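Local atomic coordinates of 16S rRNA methyltransferase (Streptomyces sp. DSM 40477, PDB entry 3MQ2), a protein that methylates N1 of adenine 1408 in 16S rRNA, using S-adenosyl-L-methionine as methyl donor, and thereby confers resistance to aminoglycosides such as kanamycin and apramycin. Residues 42-52 and 78-86. Numbering follows the deposited sequence.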
ATOM      1  N   PRO A  42       3.739  -3.950  -6.545  1.00  9.81           N
ATOM      2  CA  PRO A  42       2.613  -4.821  -6.908  1.00 10.67           C
ATOM      3  C   PRO A  42       2.904  -5.667  -8.146  1.00 11.71           C
ATOM      4  O   PRO A  42       2.324  -6.737  -8.311  1.00 11.64           O
ATOM      5  CB  PRO A  42       1.469  -3.829  -7.181  1.00  9.37           C
ATOM      6  CG  PRO A  42       2.147  -2.505  -7.432  1.00 10.53           C
ATOM      7  CD  PRO A  42       3.373  -2.523  -6.541  1.00  7.88           C
ATOM      8  N   TYR A  43       3.800  -5.198  -9.005  1.00 10.17           N
ATOM      9  CA  TYR A  43       4.193  -5.991 -10.160  1.00 11.61           C
ATOM     10  C   TYR A  43       4.859  -7.271  -9.660  1.00 11.91           C
ATOM     11  O   TYR A  43       4.539  -8.370 -10.122  1.00 13.42           O
ATOM     12  CB  TYR A  43       5.138  -5.203 -11.067  1.00 11.93           C
ATOM     13  CG  TYR A  43       5.465  -5.931 -12.348  1.00 14.00           C
ATOM     14  CD1 TYR A  43       4.707  -5.735 -13.496  1.00 15.02           C
ATOM     15  CD2 TYR A  43       6.529  -6.823 -12.408  1.00 18.93           C
ATOM     16  CE1 TYR A  43       5.000  -6.403 -14.674  1.00 17.59           C
ATOM     17  CE2 TYR A  43       6.823  -7.502 -13.582  1.00 19.56           C
ATOM     18  CZ  TYR A  43       6.058  -7.285 -14.711  1.00 21.17           C
ATOM     19  OH  TYR A  43       6.351  -7.955 -15.884  1.00 22.66           O
ATOM     20  N   LYS A  44       5.770  -7.129  -8.702  1.00 13.21           N
ATOM     21  CA  LYS A  44       6.364  -8.308  -8.069  1.00 13.71           C
ATOM     22  C   LYS A  44       5.316  -9.191  -7.408  1.00 17.05           C
ATOM     23  O   LYS A  44       5.311 -10.404  -7.602  1.00 16.85           O
ATOM     24  CB  LYS A  44       7.439  -7.928  -7.043  1.00 16.29           C
ATOM     25  CG  LYS A  44       7.851  -9.118  -6.160  1.00 20.08           C
ATOM     26  CD  LYS A  44       9.107  -8.831  -5.357  1.00 31.89           C
ATOM     27  CE  LYS A  44       9.615 -10.075  -4.629  1.00 36.90           C
ATOM     28  NZ  LYS A  44      10.934  -9.840  -3.955  1.00 42.15           N
ATOM     29  N   VAL A  45       4.417  -8.591  -6.630  1.00 12.32           N
ATOM     30  CA  VAL A  45       3.391  -9.376  -5.961  1.00 12.08           C
ATOM     31  C   VAL A  45       2.552 -10.173  -6.962  1.00 13.92           C
ATOM     32  O   VAL A  45       2.326 -11.371  -6.772  1.00 16.24           O
ATOM     33  CB  VAL A  45       2.500  -8.506  -5.047  1.00 12.16           C
ATOM     34  CG1 VAL A  45       1.379  -9.338  -4.415  1.00 12.61           C
ATOM     35  CG2 VAL A  45       3.348  -7.854  -3.965  1.00 15.71           C
ATOM     36  N   ALA A  46       2.113  -9.519  -8.038  1.00 13.07           N
ATOM     37  CA  ALA A  46       1.304 -10.206  -9.042  1.00 14.03           C
ATOM     38  C   ALA A  46       2.098 -11.324  -9.718  1.00 16.20           C
ATOM     39  O   ALA A  46       1.577 -12.417  -9.939  1.00 15.87           O
ATOM     40  CB  ALA A  46       0.751  -9.212 -10.076  1.00 12.84           C
ATOM     41  N   ARG A  47       3.361 -11.050 -10.034  1.00 14.61           N
ATOM     42  CA  ARG A  47       4.216 -12.034 -10.683  1.00 18.25           C
ATOM     43  C   ARG A  47       4.326 -13.283  -9.814  1.00 20.50           C
ATOM     44  O   ARG A  47       4.252 -14.419 -10.307  1.00 22.14           O
ATOM     45  CB  ARG A  47       5.605 -11.442 -10.905  1.00 22.87           C
ATOM     46  CG  ARG A  47       6.642 -12.452 -11.357  1.00 38.60           C
ATOM     47  CD  ARG A  47       6.452 -12.801 -12.814  1.00 48.09           C
ATOM     48  NE  ARG A  47       6.759 -11.670 -13.683  1.00 53.16           N
ATOM     49  CZ  ARG A  47       6.549 -11.663 -14.994  1.00 53.64           C
ATOM     50  NH1 ARG A  47       6.026 -12.727 -15.591  1.00 57.08           N
ATOM     51  NH2 ARG A  47       6.861 -10.593 -15.710  1.00 45.71           N
ATOM     52  N   GLN A  48       4.491 -13.070  -8.513  1.00 16.35           N
ATOM     53  CA  GLN A  48       4.754 -14.171  -7.590  1.00 21.82           C
ATOM     54  C   GLN A  48       3.492 -14.843  -7.057  1.00 25.59           C
ATOM     55  O   GLN A  48       3.558 -15.921  -6.456  1.00 26.39           O
ATOM     56  CB  GLN A  48       5.613 -13.688  -6.424  1.00 27.03           C
ATOM     57  CG  GLN A  48       7.009 -13.265  -6.844  1.00 40.63           C
ATOM     58  CD  GLN A  48       7.882 -12.888  -5.666  1.00 55.06           C
ATOM     59  OE1 GLN A  48       9.095 -12.724  -5.809  1.00 64.58           O
ATOM     60  NE2 GLN A  48       7.271 -12.750  -4.495  1.00 54.88           N
ATOM     61  N   ASN A  49       2.348 -14.200  -7.279  1.00 22.53           N
ATOM     62  CA  ASN A  49       1.057 -14.701  -6.810  1.00 18.78           C
ATOM     63  C   ASN A  49       0.020 -14.765  -7.938  1.00 20.39           C
ATOM     64  O   ASN A  49      -0.947 -14.001  -7.941  1.00 19.17           O
ATOM     65  CB  ASN A  49       0.523 -13.810  -5.683  1.00 19.44           C
ATOM     66  CG  ASN A  49       1.422 -13.801  -4.458  1.00 22.32           C
ATOM     67  OD1 ASN A  49       1.265 -14.624  -3.555  1.00 27.93           O
ATOM     68  ND2 ASN A  49       2.359 -12.860  -4.413  1.00 18.43           N
ATOM     69  N   PRO A  50       0.209 -15.688  -8.894  1.00 22.31           N
ATOM     70  CA  PRO A  50      -0.636 -15.806 -10.092  1.00 23.48           C
ATOM     71  C   PRO A  50      -2.122 -16.044  -9.796  1.00 19.79           C
ATOM     72  O   PRO A  50      -2.957 -15.761 -10.650  1.00 21.90           O
ATOM     73  CB  PRO A  50      -0.045 -17.027 -10.815  1.00 26.91           C
ATOM     74  CG  PRO A  50       1.364 -17.095 -10.338  1.00 32.84           C
ATOM     75  CD  PRO A  50       1.323 -16.651  -8.908  1.00 27.82           C
ATOM     76  N   SER A  51      -2.445 -16.552  -8.611  1.00 19.53           N
ATOM     77  CA  SER A  51      -3.830 -16.870  -8.279  1.00 22.09           C
ATOM     78  C   SER A  51      -4.572 -15.742  -7.557  1.00 20.44           C
ATOM     79  O   SER A  51      -5.752 -15.880  -7.236  1.00 22.81           O
ATOM     80  CB  SER A  51      -3.892 -18.149  -7.438  1.00 29.48           C
ATOM     81  OG  SER A  51      -3.387 -17.914  -6.137  1.00 34.60           O
ATOM     82  N   ARG A  52      -3.890 -14.630  -7.308  1.00 19.83           N
ATOM     83  CA  ARG A  52      -4.533 -13.488  -6.665  1.00 18.94           C
ATOM     84  C   ARG A  52      -4.547 -12.297  -7.603  1.00 20.28           C
ATOM     85  O   ARG A  52      -3.657 -12.150  -8.444  1.00 16.09           O
ATOM     86  CB  ARG A  52      -3.822 -13.142  -5.359  1.00 19.25           C
ATOM     87  CG  ARG A  52      -3.654 -14.356  -4.464  1.00 28.87           C
ATOM     88  CD  ARG A  52      -2.499 -14.186  -3.502  1.00 34.40           C
ATOM     89  NE  ARG A  52      -2.882 -13.355  -2.374  1.00 32.43           N
ATOM     90  CZ  ARG A  52      -2.071 -13.021  -1.379  1.00 31.70           C
ATOM     91  NH1 ARG A  52      -0.813 -13.444  -1.367  1.00 37.05           N
ATOM     92  NH2 ARG A  52      -2.525 -12.259  -0.397  1.00 26.84           N
ATOM     93  N   GLY A  78       6.250  -9.127 -20.598  1.00 22.72           N
ATOM     94  CA  GLY A  78       6.125  -8.716 -19.210  1.00 22.36           C
ATOM     95  C   GLY A  78       4.697  -8.461 -18.763  1.00 18.66           C
ATOM     96  O   GLY A  78       4.465  -7.984 -17.653  1.00 20.69           O
ATOM     97  N   GLY A  79       3.732  -8.772 -19.623  1.00 18.86           N
ATOM     98  CA  GLY A  79       2.332  -8.587 -19.277  1.00 19.14           C
ATOM     99  C   GLY A  79       1.901  -9.522 -18.159  1.00 18.26           C
ATOM    100  O   GLY A  79       2.385 -10.659 -18.068  1.00 20.92           O
ATOM    101  N   LEU A  80       1.000  -9.034 -17.306  1.00 18.97           N
ATOM    102  CA  LEU A  80       0.401  -9.815 -16.228  1.00 16.41           C
ATOM    103  C   LEU A  80      -1.100  -9.581 -16.210  1.00 17.66           C
ATOM    104  O   LEU A  80      -1.545  -8.433 -16.147  1.00 18.70           O
ATOM    105  CB  LEU A  80       0.967  -9.387 -14.872  1.00 15.97           C
ATOM    106  CG  LEU A  80       2.447  -9.663 -14.609  1.00 17.94           C
ATOM    107  CD1 LEU A  80       2.878  -9.028 -13.297  1.00 20.62           C
ATOM    108  CD2 LEU A  80       2.706 -11.156 -14.591  1.00 20.41           C
ATOM    109  N   PRO A  81      -1.890 -10.663 -16.256  1.00 20.33           N
ATOM    110  CA  PRO A  81      -3.351 -10.547 -16.297  1.00 18.27           C
ATOM    111  C   PRO A  81      -3.950 -10.191 -14.945  1.00 17.22           C
ATOM    112  O   PRO A  81      -5.078  -9.706 -14.893  1.00 17.88           O
ATOM    113  CB  PRO A  81      -3.790 -11.966 -16.665  1.00 19.43           C
ATOM    114  CG  PRO A  81      -2.741 -12.830 -16.038  1.00 22.71           C
ATOM    115  CD  PRO A  81      -1.451 -12.072 -16.244  1.00 23.41           C
ATOM    116  N   ASN A  82      -3.202 -10.436 -13.875  1.00 13.60           N
ATOM    117  CA  ASN A  82      -3.729 -10.314 -12.514  1.00 14.26           C
ATOM    118  C   ASN A  82      -3.256  -9.051 -11.811  1.00 15.19           C
ATOM    119  O   ASN A  82      -3.052  -9.043 -10.603  1.00 14.87           O
ATOM    120  CB  ASN A  82      -3.340 -11.535 -11.678  1.00 12.64           C
ATOM    121  CG  ASN A  82      -1.829 -11.687 -11.524  1.00 16.02           C
ATOM    122  OD1 ASN A  82      -1.061 -11.337 -12.424  1.00 19.10           O
ATOM    123  ND2 ASN A  82      -1.399 -12.211 -10.381  1.00 16.13           N
ATOM    124  N   LEU A  83      -3.084  -7.988 -12.582  1.00 12.35           N
ATOM    125  CA  LEU A  83      -2.543  -6.738 -12.061  1.00  8.70           C
ATOM    126  C   LEU A  83      -3.303  -5.565 -12.668  1.00 11.83           C
ATOM    127  O   LEU A  83      -3.442  -5.456 -13.886  1.00 13.50           O
ATOM    128  CB  LEU A  83      -1.055  -6.645 -12.403  1.00 11.79           C
ATOM    129  CG  LEU A  83      -0.292  -5.395 -11.961  1.00 11.88           C
ATOM    130  CD1 LEU A  83      -0.460  -5.136 -10.458  1.00 11.86           C
ATOM    131  CD2 LEU A  83       1.186  -5.570 -12.321  1.00 10.81           C
ATOM    132  N   LEU A  84      -3.794  -4.689 -11.804  1.00  9.20           N
ATOM    133  CA  LEU A  84      -4.601  -3.567 -12.223  1.00  9.58           C
ATOM    134  C   LEU A  84      -4.113  -2.316 -11.502  1.00  9.20           C
ATOM    135  O   LEU A  84      -4.084  -2.277 -10.276  1.00 10.80           O
ATOM    136  CB  LEU A  84      -6.066  -3.850 -11.869  1.00 10.98           C
ATOM    137  CG  LEU A  84      -7.070  -2.719 -12.005  1.00 13.56           C
ATOM    138  CD1 LEU A  84      -7.226  -2.338 -13.463  1.00 15.77           C
ATOM    139  CD2 LEU A  84      -8.413  -3.166 -11.425  1.00 17.03           C
ATOM    140  N   TYR A  85      -3.711  -1.309 -12.273  1.00  7.54           N
ATOM    141  CA  TYR A  85      -3.310  -0.020 -11.720  1.00  9.42           C
ATOM    142  C   TYR A  85      -4.461   0.977 -11.836  1.00  8.87           C
ATOM    143  O   TYR A  85      -5.065   1.122 -12.904  1.00 11.64           O
ATOM    144  CB  TYR A  85      -2.084   0.521 -12.466  1.00 10.15           C
ATOM    145  CG  TYR A  85      -0.836  -0.274 -12.180  1.00  9.03           C
ATOM    146  CD1 TYR A  85      -0.127  -0.078 -11.010  1.00  9.30           C
ATOM    147  CD2 TYR A  85      -0.383  -1.241 -13.075  1.00  9.29           C
ATOM    148  CE1 TYR A  85       1.015  -0.809 -10.740  1.00 10.44           C
ATOM    149  CE2 TYR A  85       0.748  -1.986 -12.812  1.00 11.87           C
ATOM    150  CZ  TYR A  85       1.440  -1.764 -11.641  1.00 12.16           C
ATOM    151  OH  TYR A  85       2.569  -2.495 -11.374  1.00 11.67           O
ATOM    152  N   LEU A  86      -4.757   1.667 -10.737  1.00  6.48           N
ATOM    153  CA  LEU A  86      -5.882   2.604 -10.696  1.00  6.33           C
ATOM    154  C   LEU A  86      -5.428   3.990 -10.252  1.00  7.76           C
ATOM    155  O   LEU A  86      -4.496   4.136  -9.471  1.00 10.04           O
ATOM    156  CB  LEU A  86      -6.952   2.104  -9.713  1.00  7.30           C
ATOM    157  CG  LEU A  86      -7.566   0.738 -10.003  1.00  7.44           C
ATOM    158  CD1 LEU A  86      -8.654   0.421  -8.967  1.00  8.90           C
ATOM    159  CD2 LEU A  86      -8.162   0.667 -11.413  1.00 11.75           C
TER
HETATM  160  O   HOH W   1       4.786 -11.827 -18.035  1.00 29.73           O
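In the Rossmann-like methyltransferase fold, Ala-46 and Tyr-43 of the first helix after strand 29-34 pack on Leu-83 and Leu-80, where the chain enters the outermost strand 83-87; the short helix and strand axes run nearly antiparallel (158°). The amide of Asn-82 ties down the C-terminal end of the helix. Its ND2 donates to Ala-46 O at 3.0 Å in an almost straight bond (175°), with the acceptor in the amide plane, and through a more bent one to Arg-52 O, also at 3.0 Å. These two bonds link the last helical turn to Arg-52, the closing residue of the type I turn that begins at Asn-49, and fix the rotation of the amide. From the first residue of that turn, Asn-49 ND2 reaches back to Val-45 O in the helix. At the other end, Tyr-43 has CG anti to the backbone N (chi1 -174°), and its OH donates to a lone pair of Gly-78 O, 2.6 Å away in the carbonyl plane. Leu-80 CD1 sits over one face of the ring, a CH-pi contact 3.8 Å from the centroid, while CD2 of the same leucine lies above the Arg-47 guanidinium. The Arg-47 chain, bent at chi2 and chi3, returns to this side, and a water bridges NH1 to Gly-79 O. Between these ends, Ala-46 CB meets Leu-83 CB at 3.9 Å; farther along the strand, Pro-42 CG touches the Tyr-85 ring, whose hydroxyl is hydrogen-bonded to Gly-39 O. Pro-42 and Ala-46 also rest on strand 52-58, the parallel neighbour of 83-87, while helix 65-71 packs against Tyr-43, Leu-83 and Tyr-85.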